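Local structure of tyrosinase (Aspergillus oryzae, 6JU8) at residues Asp28-Gln33 with Pro171-Met176; Ala49-Gln54 with Pro194-Arg199; Ala73-Trp78 with Ala214-Lys219; Asp79-Gly84 with Asp407-His412. The protein probably oxidises L-tyrosine and L-dopa to L-dopaquinone with molecular oxygen at a dinuclear copper centre. The protein carries 1 engineered substitution. One frame throughout, in Å; residues are numbered along the deposited sequence.

Contact 1 of 4, residues Asp28-Gln33 with Pro171-Met176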
loop_
_atom_site.group_PDB
_atom_site.type_symbol
_atom_site.label_atom_id
_atom_site.label_comp_id
_atom_site.label_asym_id
_atom_site.label_seq_id
_atom_site.Cartn_x
_atom_site.Cartn_y
_atom_site.Cartn_z
ATOM N N ASP A 28 22.064 0.859 -4.223
ATOM C CA ASP A 28 23.144 0.816 -5.204
ATOM C C ASP A 28 23.061 -0.476 -6.004
ATOM O O ASP A 28 23.212 -0.502 -7.231
ATOM C CB ASP A 28 24.529 0.906 -4.556
ATOM C CG ASP A 28 24.849 2.231 -3.904
ATOM O OD1 ASP A 28 24.106 3.211 -4.129
ATOM O OD2 ASP A 28 25.846 2.269 -3.133
ATOM N N TRP A 29 22.869 -1.574 -5.287
ATOM C CA TRP A 29 22.832 -2.891 -5.921
ATOM C C TRP A 29 21.666 -3.007 -6.884
ATOM O O TRP A 29 21.842 -3.501 -8.004
ATOM C CB TRP A 29 22.730 -3.940 -4.819
ATOM C CG TRP A 29 22.602 -5.350 -5.258
ATOM C CD1 TRP A 29 23.562 -6.219 -5.680
ATOM C CD2 TRP A 29 21.367 -6.094 -5.272
ATOM N NE1 TRP A 29 23.009 -7.443 -5.975
ATOM C CE2 TRP A 29 21.658 -7.399 -5.739
ATOM C CE3 TRP A 29 20.056 -5.757 -4.952
ATOM C CZ2 TRP A 29 20.663 -8.362 -5.879
ATOM C CZ3 TRP A 29 19.060 -6.700 -5.085
ATOM C CH2 TRP A 29 19.385 -7.995 -5.547
ATOM N N TYR A 30 20.485 -2.535 -6.491
ATOM C CA TYR A 30 19.330 -2.606 -7.379
ATOM C C TYR A 30 19.608 -1.798 -8.640
ATOM O O TYR A 30 19.311 -2.258 -9.748
ATOM C CB TYR A 30 18.049 -2.119 -6.660
ATOM C CG TYR A 30 16.865 -2.223 -7.622
ATOM C CD1 TYR A 30 16.355 -3.474 -7.944
ATOM C CD2 TYR A 30 16.315 -1.109 -8.233
ATOM C CE1 TYR A 30 15.291 -3.637 -8.814
ATOM C CE2 TYR A 30 15.257 -1.263 -9.120
ATOM C CZ TYR A 30 14.756 -2.512 -9.403
ATOM O OH TYR A 30 13.724 -2.690 -10.300
ATOM N N LEU A 31 20.203 -0.612 -8.498
ATOM C CA LEU A 31 20.468 0.186 -9.709
ATOM C C LEU A 31 21.558 -0.461 -10.538
ATOM O O LEU A 31 21.474 -0.431 -11.770
ATOM C CB LEU A 31 20.848 1.624 -9.311
ATOM C CG LEU A 31 19.733 2.371 -8.558
ATOM C CD1 LEU A 31 20.202 3.723 -8.062
ATOM C CD2 LEU A 31 18.476 2.524 -9.406
ATOM N N GLU A 32 22.573 -1.066 -9.932
ATOM C CA GLU A 32 23.603 -1.765 -10.711
ATOM C C GLU A 32 22.944 -2.897 -11.511
ATOM O O GLU A 32 23.271 -3.163 -12.668
ATOM C CB GLU A 32 24.670 -2.370 -9.806
ATOM C CG GLU A 32 25.588 -1.526 -8.974
ATOM C CD GLU A 32 26.401 -2.295 -7.943
ATOM O OE1 GLU A 32 26.496 -3.545 -7.948
ATOM O OE2 GLU A 32 26.988 -1.627 -7.059
ATOM N N GLN A 33 22.018 -3.609 -10.860
ATOM C CA GLN A 33 21.363 -4.747 -11.497
ATOM C C GLN A 33 20.492 -4.297 -12.669
ATOM O O GLN A 33 20.361 -5.074 -13.614
ATOM C CB GLN A 33 20.515 -5.523 -10.482
ATOM C CG GLN A 33 21.357 -6.223 -9.405
ATOM C CD GLN A 33 22.052 -7.447 -9.981
ATOM O OE1 GLN A 33 21.363 -8.348 -10.456
ATOM N NE2 GLN A 33 23.382 -7.429 -9.991
ATOM N N PRO A 171 14.228 1.088 0.996
ATOM C CA PRO A 171 14.829 0.664 -0.285
ATOM C C PRO A 171 13.829 0.703 -1.435
ATOM O O PRO A 171 12.656 0.316 -1.296
ATOM C CB PRO A 171 15.177 -0.812 -0.030
ATOM C CG PRO A 171 15.411 -0.868 1.447
ATOM C CD PRO A 171 14.379 0.072 2.056
ATOM N N ILE A 172 14.349 1.092 -2.598
ATOM C CA ILE A 172 13.552 1.017 -3.829
ATOM C C ILE A 172 12.828 -0.319 -3.916
ATOM O O ILE A 172 11.606 -0.405 -4.114
ATOM C CB ILE A 172 14.435 1.219 -5.072
ATOM C CG1 ILE A 172 15.130 2.593 -5.108
ATOM C CG2 ILE A 172 13.623 1.014 -6.332
ATOM C CD1 ILE A 172 16.328 2.657 -6.040
ATOM N N LEU A 173 13.626 -1.386 -3.798
ATOM C CA LEU A 173 13.070 -2.708 -4.122
ATOM C C LEU A 173 12.022 -3.097 -3.100
ATOM O O LEU A 173 11.076 -3.825 -3.409
ATOM C CB LEU A 173 14.249 -3.696 -4.205
ATOM C CG LEU A 173 13.907 -5.129 -4.566
ATOM C CD1 LEU A 173 13.195 -5.206 -5.908
ATOM C CD2 LEU A 173 15.184 -5.975 -4.618
ATOM N N VAL A 174 12.155 -2.640 -1.847
ATOM C CA VAL A 174 11.157 -2.993 -0.827
ATOM C C VAL A 174 9.795 -2.405 -1.145
ATOM O O VAL A 174 8.759 -2.935 -0.704
ATOM C CB VAL A 174 11.709 -2.550 0.538
ATOM C CG1 VAL A 174 10.653 -2.296 1.577
ATOM C CG2 VAL A 174 12.729 -3.566 1.074
ATOM N N THR A 175 9.761 -1.312 -1.913
ATOM C CA THR A 175 8.504 -0.608 -2.170
ATOM C C THR A 175 7.834 -1.078 -3.456
ATOM O O THR A 175 6.797 -0.518 -3.785
ATOM C CB THR A 175 8.694 0.920 -2.214
ATOM O OG1 THR A 175 9.499 1.321 -3.335
ATOM C CG2 THR A 175 9.359 1.394 -0.929
ATOM N N MET A 176 8.377 -2.079 -4.127
ATOM C CA MET A 176 7.835 -2.555 -5.406
ATOM C C MET A 176 7.049 -3.852 -5.227
ATOM O O MET A 176 7.586 -4.883 -4.804
ATOM C CB MET A 176 9.008 -2.858 -6.366
ATOM C CG MET A 176 9.710 -1.623 -6.876
ATOM S SD MET A 176 11.304 -1.980 -7.631
ATOM C CE MET A 176 10.831 -3.270 -8.784
#
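In Y30 the first side-chain torsion places CG anti to the backbone N (chi1 -179°), while the chain of M176 bends at chi3 (52°) and brings CE to the phenol end of Y30, so that the two side chains meet tip to tip. The result is a Met-aromatic contact between Y30 of helix 26-34 and M176, just past the short 3-10 segment 173-175. The sulfur approaches obliquely: M176 SD lies 4.6 Å from the centroid of the Y30 ring, 38° off its normal, and M176 CE comes to 3.3 Å from Y30 OH. The hydroxyl itself is hydrogen-bonded to D249 of the second subunit, where V250 packs on I172, so the contact lies where the two copies of the protein meet.

Two branched side chains grip the rest of the Y30 ring, each crossing it at about a right angle. I172 CG2 touches Y30 CD2 at 3.9 Å, and L173 CD1 meets Y30 CE1 at the same separation. The packing spreads to both neighbours of Y30 on the helix. L31 CD2 rests on I172 CD1, whereas W29 presents the edge of its indole, with L173 CD2 in the ring plane 4.0 Å from W29 CZ3. The CG of Q33 lies over one face of that indole, whose NE1 is hydrogen-bonded to Q42 on the next helix.

Within 171-176, I172 O is held by two donors of a single residue: T175 N and T175 OG1 reach it from the same face of its plane, the hydroxyl at 2.8 Å.

Contact 2 of 4, residues Ala49-Gln54 with Pro194-Arg199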
loop_
_atom_site.group_PDB
_atom_site.type_symbol
_atom_site.label_atom_id
_atom_site.label_comp_id
_atom_site.label_asym_id
_atom_site.label_seq_id
_atom_site.Cartn_x
_atom_site.Cartn_y
_atom_site.Cartn_z
ATOM N N ALA A 49 15.402 -17.380 -5.121
ATOM C CA ALA A 49 15.752 -18.129 -3.904
ATOM C C ALA A 49 14.840 -17.768 -2.738
ATOM O O ALA A 49 14.374 -18.634 -1.984
ATOM C CB ALA A 49 17.195 -17.886 -3.510
ATOM N N LEU A 50 14.622 -16.458 -2.552
ATOM C CA LEU A 50 13.811 -16.075 -1.394
ATOM C C LEU A 50 12.373 -16.539 -1.565
ATOM O O LEU A 50 11.701 -16.916 -0.607
ATOM C CB LEU A 50 13.879 -14.573 -1.142
ATOM C CG LEU A 50 13.195 -14.085 0.127
ATOM C CD1 LEU A 50 13.718 -14.774 1.382
ATOM C CD2 LEU A 50 13.396 -12.572 0.276
ATOM N N THR A 51 11.904 -16.536 -2.807
ATOM C CA THR A 51 10.569 -17.062 -3.072
ATOM C C THR A 51 10.454 -18.529 -2.667
ATOM O O THR A 51 9.505 -18.917 -1.971
ATOM C CB THR A 51 10.186 -16.889 -4.559
ATOM O OG1 THR A 51 10.144 -15.480 -4.815
ATOM C CG2 THR A 51 8.834 -17.488 -4.848
ATOM N N VAL A 52 11.391 -19.374 -3.086
ATOM C CA VAL A 52 11.420 -20.766 -2.675
ATOM C C VAL A 52 11.444 -20.892 -1.162
ATOM O O VAL A 52 10.662 -21.651 -0.584
ATOM C CB VAL A 52 12.641 -21.484 -3.283
ATOM C CG1 VAL A 52 12.892 -22.826 -2.615
ATOM C CG2 VAL A 52 12.457 -21.670 -4.781
ATOM N N ILE A 53 12.293 -20.134 -0.483
ATOM C CA ILE A 53 12.425 -20.216 0.968
ATOM C C ILE A 53 11.108 -19.844 1.647
ATOM O O ILE A 53 10.670 -20.491 2.612
ATOM C CB ILE A 53 13.596 -19.346 1.457
ATOM C CG1 ILE A 53 14.946 -19.942 1.003
ATOM C CG2 ILE A 53 13.596 -19.208 2.963
ATOM C CD1 ILE A 53 16.089 -18.942 0.961
ATOM N N GLN A 54 10.432 -18.802 1.135
ATOM C CA GLN A 54 9.156 -18.373 1.708
ATOM C C GLN A 54 8.064 -19.405 1.470
ATOM O O GLN A 54 7.129 -19.475 2.279
ATOM C CB GLN A 54 8.737 -17.041 1.052
ATOM C CG GLN A 54 9.565 -15.891 1.647
ATOM C CD GLN A 54 9.264 -14.546 1.030
ATOM O OE1 GLN A 54 8.605 -14.491 -0.020
ATOM N NE2 GLN A 54 9.749 -13.478 1.644
ATOM N N PRO A 194 5.776 -11.616 -8.310
ATOM C CA PRO A 194 5.625 -10.992 -6.984
ATOM C C PRO A 194 6.983 -10.881 -6.304
ATOM O O PRO A 194 7.764 -11.831 -6.284
ATOM C CB PRO A 194 4.722 -11.982 -6.242
ATOM C CG PRO A 194 4.037 -12.771 -7.319
ATOM C CD PRO A 194 4.997 -12.861 -8.478
ATOM N N ASN A 195 7.219 -9.715 -5.703
ATOM C CA ASN A 195 8.508 -9.430 -5.089
ATOM C C ASN A 195 8.569 -9.951 -3.667
ATOM O O ASN A 195 7.827 -9.452 -2.813
ATOM C CB ASN A 195 8.676 -7.906 -5.110
ATOM C CG ASN A 195 9.970 -7.469 -4.464
ATOM O OD1 ASN A 195 10.825 -8.299 -4.084
ATOM N ND2 ASN A 195 10.093 -6.169 -4.278
ATOM N N PRO A 196 9.414 -10.930 -3.355
ATOM C CA PRO A 196 9.429 -11.507 -1.998
ATOM C C PRO A 196 10.023 -10.566 -0.944
ATOM O O PRO A 196 9.935 -10.896 0.247
ATOM C CB PRO A 196 10.270 -12.778 -2.163
ATOM C CG PRO A 196 11.244 -12.371 -3.255
ATOM C CD PRO A 196 10.416 -11.573 -4.231
ATOM N N LEU A 197 10.582 -9.422 -1.374
ATOM C CA LEU A 197 11.060 -8.442 -0.405
ATOM C C LEU A 197 9.979 -7.447 -0.003
ATOM O O LEU A 197 10.165 -6.664 0.948
ATOM C CB LEU A 197 12.269 -7.687 -0.956
ATOM C CG LEU A 197 13.533 -8.533 -1.126
ATOM C CD1 LEU A 197 14.521 -7.738 -1.952
ATOM C CD2 LEU A 197 14.083 -8.939 0.230
ATOM N N TYR A 198 8.849 -7.439 -0.699
ATOM C CA TYR A 198 7.815 -6.434 -0.431
ATOM C C TYR A 198 7.034 -6.696 0.841
ATOM O O TYR A 198 6.600 -5.785 1.522
ATOM C CB TYR A 198 6.884 -6.414 -1.631
ATOM C CG TYR A 198 5.722 -5.487 -1.696
ATOM C CD1 TYR A 198 5.909 -4.107 -1.817
ATOM C CD2 TYR A 198 4.412 -5.955 -1.684
ATOM C CE1 TYR A 198 4.850 -3.228 -1.905
ATOM C CE2 TYR A 198 3.329 -5.089 -1.779
ATOM C CZ TYR A 198 3.562 -3.732 -1.884
ATOM O OH TYR A 198 2.486 -2.874 -1.982
ATOM N N ARG A 199 6.831 -7.982 1.135
ATOM C CA ARG A 199 6.014 -8.411 2.248
ATOM C C ARG A 199 6.211 -9.912 2.409
ATOM O O ARG A 199 6.793 -10.534 1.502
ATOM C CB ARG A 199 4.518 -8.109 2.092
ATOM C CG ARG A 199 3.838 -8.757 0.907
ATOM C CD ARG A 199 3.227 -10.126 1.174
ATOM N NE ARG A 199 2.401 -10.504 0.003
ATOM C CZ ARG A 199 1.148 -10.094 -0.123
ATOM N NH1 ARG A 199 0.618 -9.329 0.832
ATOM N NH2 ARG A 199 0.438 -10.432 -1.184
HETATM O O HOH W 1 7.902 -14.470 -6.245
HETATM O O HOH W 2 6.591 -12.641 -0.154
#
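The flat amide of Q54 and the peptide carbonyl of P196 meet with the oxygen close to the amide plane: Q54 NE2 donates to P196 O over 2.9 Å, and the acceptor lies only 15° out of that plane. Relative to the carbonyl plane the donor is tilted 19°. At the other corner of the same amide, Q54 OE1 presses on P196 CB at 3.2 Å and takes a hydrogen bond from a water that also donates to R199 O. Both polar atoms of the side-chain amide are thus tied to the loop, one directly and one through solvent.

The pyrrolidine of P196 is wedged against the helix by two further side chains. T51 OG1 stands 3.6 Å from P196 CG; it is also hydrogen-bonded to V47 O one turn earlier and accepts from a second water, shared with P194 O. L50 carries its CG anti to the backbone N (chi1 -174°), which sets that carbon 3.9 Å from P196 CB, and L50 CD2 continues to L197 CD2 at 3.7 Å. Y64 and Y114 pack on L50 from neighbouring helices.

The loop has its own brace, since L197 N donates to N195 OD1 over 2.9 Å from well above the side-chain carbonyl plane, while N195 ND2 is hydrogen-bonded to M176 O. This is an Asx turn in a loop of the tyrosinase central domain, docked by its proline onto helix 41-55.

Contact 3 of 4, residues Ala73-Trp78 with Ala214-Lys219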
loop_
_atom_site.group_PDB
_atom_site.type_symbol
_atom_site.label_atom_id
_atom_site.label_comp_id
_atom_site.label_asym_id
_atom_site.label_seq_id
_atom_site.Cartn_x
_atom_site.Cartn_y
_atom_site.Cartn_z
ATOM N N ALA A 73 7.912 -14.571 18.197
ATOM C CA ALA A 73 6.735 -15.431 18.125
ATOM C C ALA A 73 6.850 -16.330 16.904
ATOM O O ALA A 73 7.397 -15.886 15.876
ATOM C CB ALA A 73 5.466 -14.584 18.066
ATOM N N PRO A 74 6.325 -17.548 16.912
ATOM C CA PRO A 74 5.469 -18.114 17.958
ATOM C C PRO A 74 6.176 -18.773 19.135
ATOM O O PRO A 74 5.538 -19.486 19.929
ATOM C CB PRO A 74 4.666 -19.187 17.181
ATOM C CG PRO A 74 5.632 -19.640 16.115
ATOM C CD PRO A 74 6.364 -18.397 15.686
ATOM N N TRP A 75 7.472 -18.557 19.275
ATOM C CA TRP A 75 8.235 -18.958 20.443
ATOM C C TRP A 75 8.419 -20.470 20.529
ATOM O O TRP A 75 8.262 -21.052 21.604
ATOM C CB TRP A 75 7.586 -18.396 21.716
ATOM C CG TRP A 75 7.326 -16.917 21.657
ATOM C CD1 TRP A 75 8.236 -15.906 21.471
ATOM C CD2 TRP A 75 6.055 -16.289 21.816
ATOM N NE1 TRP A 75 7.602 -14.684 21.491
ATOM C CE2 TRP A 75 6.253 -14.895 21.703
ATOM C CE3 TRP A 75 4.765 -16.783 22.038
ATOM C CZ2 TRP A 75 5.215 -13.963 21.801
ATOM C CZ3 TRP A 75 3.738 -15.864 22.131
ATOM C CH2 TRP A 75 3.960 -14.481 22.020
ATOM N N THR A 76 8.790 -21.094 19.413
ATOM C CA THR A 76 8.965 -22.534 19.360
ATOM C C THR A 76 10.444 -22.920 19.280
ATOM O O THR A 76 11.317 -22.086 19.141
ATOM C CB THR A 76 8.267 -23.168 18.136
ATOM O OG1 THR A 76 8.981 -22.790 16.948
ATOM C CG2 THR A 76 6.835 -22.691 17.970
ATOM N N GLU A 77 10.683 -24.227 19.310
ATOM C CA GLU A 77 11.993 -24.804 19.063
ATOM C C GLU A 77 12.503 -24.448 17.675
ATOM O O GLU A 77 11.732 -24.200 16.754
ATOM C CB GLU A 77 11.978 -26.326 19.241
ATOM C CG GLU A 77 11.377 -27.086 18.085
ATOM C CD GLU A 77 12.334 -27.414 16.965
ATOM O OE1 GLU A 77 13.545 -27.676 17.101
ATOM O OE2 GLU A 77 11.840 -27.410 15.826
ATOM N N TRP A 78 13.834 -24.409 17.574
ATOM C CA TRP A 78 14.485 -24.336 16.274
ATOM C C TRP A 78 15.798 -25.106 16.372
ATOM O O TRP A 78 16.498 -25.002 17.386
ATOM C CB TRP A 78 14.714 -22.881 15.821
ATOM C CG TRP A 78 15.220 -22.853 14.406
ATOM C CD1 TRP A 78 14.475 -22.908 13.260
ATOM C CD2 TRP A 78 16.587 -22.760 13.977
ATOM N NE1 TRP A 78 15.292 -22.867 12.168
ATOM C CE2 TRP A 78 16.594 -22.767 12.565
ATOM C CE3 TRP A 78 17.807 -22.658 14.668
ATOM C CZ2 TRP A 78 17.772 -22.691 11.809
ATOM C CZ3 TRP A 78 18.958 -22.585 13.916
ATOM C CH2 TRP A 78 18.936 -22.595 12.525
ATOM N N ALA A 214 0.920 -20.923 15.664
ATOM C CA ALA A 214 0.004 -19.790 15.553
ATOM C C ALA A 214 0.591 -18.537 16.207
ATOM O O ALA A 214 1.163 -18.571 17.305
ATOM C CB ALA A 214 -1.343 -20.121 16.195
ATOM N N ILE A 215 0.459 -17.407 15.505
ATOM C CA ILE A 215 0.890 -16.102 15.974
ATOM C C ILE A 215 -0.259 -15.482 16.759
ATOM O O ILE A 215 -1.338 -15.281 16.210
ATOM C CB ILE A 215 1.267 -15.184 14.793
ATOM C CG1 ILE A 215 2.348 -15.781 13.883
ATOM C CG2 ILE A 215 1.665 -13.786 15.275
ATOM C CD1 ILE A 215 3.712 -15.903 14.518
ATOM N N THR A 216 -0.063 -15.167 18.028
ATOM C CA THR A 216 -1.081 -14.491 18.824
ATOM C C THR A 216 -1.048 -12.985 18.606
ATOM O O THR A 216 -0.120 -12.441 18.031
ATOM C CB THR A 216 -0.892 -14.778 20.323
ATOM O OG1 THR A 216 0.345 -14.229 20.767
ATOM C CG2 THR A 216 -0.833 -16.290 20.576
ATOM N N SER A 217 -2.083 -12.311 19.109
ATOM C CA SER A 217 -1.956 -10.874 19.328
ATOM C C SER A 217 -0.766 -10.625 20.266
ATOM O O SER A 217 -0.284 -11.519 20.970
ATOM C CB SER A 217 -3.219 -10.272 19.908
ATOM O OG SER A 217 -3.538 -10.767 21.202
ATOM N N GLN A 218 -0.269 -9.390 20.233
ATOM C CA GLN A 218 0.923 -9.018 20.971
ATOM C C GLN A 218 0.689 -7.736 21.755
ATOM O O GLN A 218 0.381 -6.671 21.215
ATOM C CB GLN A 218 2.090 -8.841 19.993
ATOM C CG GLN A 218 2.335 -10.065 19.126
ATOM C CD GLN A 218 2.789 -11.285 19.894
ATOM O OE1 GLN A 218 3.406 -11.205 20.963
ATOM N NE2 GLN A 218 2.542 -12.462 19.325
ATOM N N LYS A 219 0.784 -7.807 23.078
ATOM C CA LYS A 219 0.398 -6.713 23.969
ATOM C C LYS A 219 1.534 -5.683 24.000
ATOM O O LYS A 219 2.687 -6.074 24.163
ATOM C CB LYS A 219 0.059 -7.158 25.390
ATOM C CG LYS A 219 -0.628 -6.079 26.233
ATOM C CD LYS A 219 -0.814 -6.564 27.649
ATOM C CE LYS A 219 -1.737 -7.751 27.813
ATOM N NZ LYS A 219 -3.063 -7.610 27.165
#
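Apolar packing joins P74 to I215: CD of the proline lies 3.8 Å from I215 CD1, the two side chains crossing at a slant, and A73 CB borders the same methyl. P74 CB also sits 3.6 Å from A214 O. F65 of helix 64-69 touches both P74 and I215.

The aromatic part belongs to W75, which meets Q218 tip to tip with ring and amide planes 69° apart. Q218 OE1 lies near the indole plane at the ring edge, 3.4 Å from W75 CZ2, an approach that would suit the slightly positive rim of the ring. T216 OG1 comes obliquely to W75 CH2 at 3.8 Å, while A73 CA lies over one face of the indole. A cis peptide before P74 and left-handed backbone angles at W75 shape this loop of the tyrosinase central domain; the W75 side chain is about 8 Å from that of H71, a copper ligand.

Between the two segments there are no hydrogen bonds; side-chain bonds instead fold 214-219 on itself, at the entry to the hairpin of strands 218-222 and 225-229. Q218 bends at chi2 (-65°), and Q218 NE2 donates to T216 O over 3.0 Å from above the carbonyl plane. T216 OG1 donates in turn to S217 O, 2.8 Å away.

Contact 4 of 4, residues Asp79-Gly84 with Asp407-His412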
loop_
_atom_site.group_PDB
_atom_site.type_symbol
_atom_site.label_atom_id
_atom_site.label_comp_id
_atom_site.label_asym_id
_atom_site.label_seq_id
_atom_site.Cartn_x
_atom_site.Cartn_y
_atom_site.Cartn_z
ATOM N N ASP A 79 16.122 -25.880 15.353
ATOM C CA ASP A 79 17.368 -26.644 15.291
ATOM C C ASP A 79 17.609 -27.473 16.549
ATOM O O ASP A 79 18.743 -27.669 16.994
ATOM C CB ASP A 79 18.577 -25.764 14.996
ATOM C CG ASP A 79 19.655 -26.517 14.230
ATOM O OD1 ASP A 79 19.310 -27.495 13.518
ATOM O OD2 ASP A 79 20.836 -26.127 14.345
ATOM N N GLY A 80 16.520 -28.028 17.100
ATOM C CA GLY A 80 16.682 -28.923 18.232
ATOM C C GLY A 80 16.877 -28.221 19.561
ATOM O O GLY A 80 17.077 -28.891 20.579
ATOM N N VAL A 81 16.797 -26.895 19.549
ATOM C CA VAL A 81 16.938 -26.092 20.762
ATOM C C VAL A 81 15.550 -25.686 21.231
ATOM O O VAL A 81 14.797 -25.080 20.452
ATOM C CB VAL A 81 17.770 -24.832 20.471
ATOM C CG1 VAL A 81 17.983 -24.037 21.753
ATOM C CG2 VAL A 81 19.075 -25.170 19.776
ATOM N N PRO A 82 15.143 -26.045 22.436
ATOM C CA PRO A 82 13.758 -25.794 22.846
ATOM C C PRO A 82 13.422 -24.318 23.007
ATOM O O PRO A 82 14.299 -23.552 23.381
ATOM C CB PRO A 82 13.648 -26.499 24.204
ATOM C CG PRO A 82 14.773 -27.489 24.200
ATOM C CD PRO A 82 15.893 -26.785 23.468
ATOM N N GLY A 83 12.161 -23.982 22.736
ATOM C CA GLY A 83 11.619 -22.670 23.096
ATOM C C GLY A 83 11.209 -22.653 24.562
ATOM O O GLY A 83 11.638 -23.527 25.327
ATOM N N GLY A 84 10.380 -21.699 24.965
ATOM C CA GLY A 84 9.915 -21.601 26.341
ATOM C C GLY A 84 10.649 -20.546 27.139
ATOM O O GLY A 84 10.530 -20.472 28.361
ATOM N N ASP A 407 26.337 -18.336 25.323
ATOM C CA ASP A 407 25.953 -19.064 24.120
ATOM C C ASP A 407 24.902 -18.270 23.350
ATOM O O ASP A 407 23.872 -17.849 23.897
ATOM C CB ASP A 407 25.343 -20.415 24.538
ATOM C CG ASP A 407 26.376 -21.452 24.932
ATOM O OD1 ASP A 407 27.564 -21.332 24.587
ATOM O OD2 ASP A 407 25.951 -22.380 25.652
ATOM N N LEU A 408 25.134 -18.086 22.066
ATOM C CA LEU A 408 24.174 -17.395 21.199
ATOM C C LEU A 408 23.228 -18.411 20.592
ATOM O O LEU A 408 23.208 -18.717 19.399
ATOM C CB LEU A 408 24.945 -16.605 20.143
ATOM C CG LEU A 408 25.950 -15.592 20.671
ATOM C CD1 LEU A 408 26.751 -14.978 19.525
ATOM C CD2 LEU A 408 25.256 -14.507 21.481
ATOM N N ARG A 409 22.383 -18.956 21.482
ATOM C CA ARG A 409 21.364 -19.930 21.089
ATOM C C ARG A 409 20.406 -19.277 20.108
ATOM O O ARG A 409 20.090 -18.088 20.266
ATOM C CB ARG A 409 20.617 -20.406 22.346
ATOM C CG ARG A 409 21.520 -21.148 23.336
ATOM C CD ARG A 409 20.697 -21.750 24.484
ATOM N NE ARG A 409 19.481 -20.973 24.684
ATOM C CZ ARG A 409 18.266 -21.461 24.888
ATOM N NH1 ARG A 409 17.215 -20.663 25.051
ATOM N NH2 ARG A 409 18.086 -22.781 24.935
ATOM N N PRO A 410 19.893 -19.986 19.113
ATOM C CA PRO A 410 20.031 -21.415 18.887
ATOM C C PRO A 410 21.058 -21.804 17.838
ATOM O O PRO A 410 20.966 -22.881 17.227
ATOM C CB PRO A 410 18.609 -21.718 18.352
ATOM C CG PRO A 410 18.402 -20.575 17.389
ATOM C CD PRO A 410 18.939 -19.377 18.147
ATOM N N PHE A 411 22.072 -20.980 17.636
ATOM C CA PHE A 411 22.933 -21.072 16.474
ATOM C C PHE A 411 24.102 -22.026 16.696
ATOM O O PHE A 411 24.927 -21.774 17.564
ATOM C CB PHE A 411 23.450 -19.683 16.108
ATOM C CG PHE A 411 22.353 -18.669 15.870
ATOM C CD1 PHE A 411 21.297 -18.966 15.010
ATOM C CD2 PHE A 411 22.394 -17.424 16.485
ATOM C CE1 PHE A 411 20.303 -18.012 14.775
ATOM C CE2 PHE A 411 21.432 -16.471 16.232
ATOM C CZ PHE A 411 20.391 -16.770 15.361
ATOM N N HIS A 412 24.160 -23.070 15.892
ATOM C CA HIS A 412 25.189 -24.102 16.004
ATOM C C HIS A 412 26.321 -23.894 15.000
ATOM O O HIS A 412 26.109 -23.437 13.875
ATOM C CB HIS A 412 24.584 -25.484 15.781
ATOM C CG HIS A 412 23.669 -25.896 16.895
ATOM N ND1 HIS A 412 22.335 -26.130 16.674
ATOM C CD2 HIS A 412 23.874 -26.151 18.196
ATOM C CE1 HIS A 412 21.744 -26.496 17.798
ATOM N NE2 HIS A 412 22.669 -26.524 18.742
HETATM O O HOH W 3 22.218 -23.691 13.841
#
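D79 and V81 meet H412, P410 and R409 in a loop-on-loop contact, polar at one end and apolar in the middle, where the segment ahead of helix 103-129 lies against the approach to strand 412-415. The polar end is a His-carboxylate hydrogen bond: H412 ND1 donates to D79 OD2 over 2.8 Å at 168°. The acceptor lies practically in the imidazole plane, yet the donor stands 46° above the carboxylate plane. D79 OD2 has two further partners, Y7 N and a water that donates to it and accepts from H412 N. The carbonyl of D79 adds an in-plane neighbour at the imidazole edge, D79 O being 3.3 Å from H412 CE1, while P410 O lies over one face of that ring.

The peptide bond before P410 is cis, and two residues before it L408 is the centre of an inverse gamma turn, in a segment pinned by a hydrogen bond between R409 O and W106 NE1. Segment 79-84 belongs to the tyrosinase central domain, and the side chain of P410 is about 11 Å from a copper ion.

V81 fills the middle with two methyls. V81 CG2 meets P410 CB at 3.8 Å and, obliquely, H412 CE1 at 3.6 Å. V81 CG1, anti to the backbone N, touches R409 NH2 at 3.4 Å, an apolar methyl beside a guanidinium. F423 of strand 420-423 packs on V81 and R409 and meets the H412 ring with planes about 15° apart.

Overall arrangement
The four contacts form two touching pairs. Contacts 1 and 2 join the successive helices 26-34 and 41-55 to loops of the central domain, and N195 ND2 links them through M176 O. Contacts 3 and 4 use consecutive pieces of the loop between helices 64-69 and 103-129, with W78 packing on P410. Contact 1 lies across the chain's centre from both, its centre 31 Å from that of contact 3 and 34 Å from that of contact 4. Chemistry follows place: contact 1, buried and met by the second subunit, is apolar and sulfur-aromatic, whereas the partly buried contacts 2 and 4 add direct bonds and bridging waters. Contact 3, also partly buried, relies on packing and a ring edge.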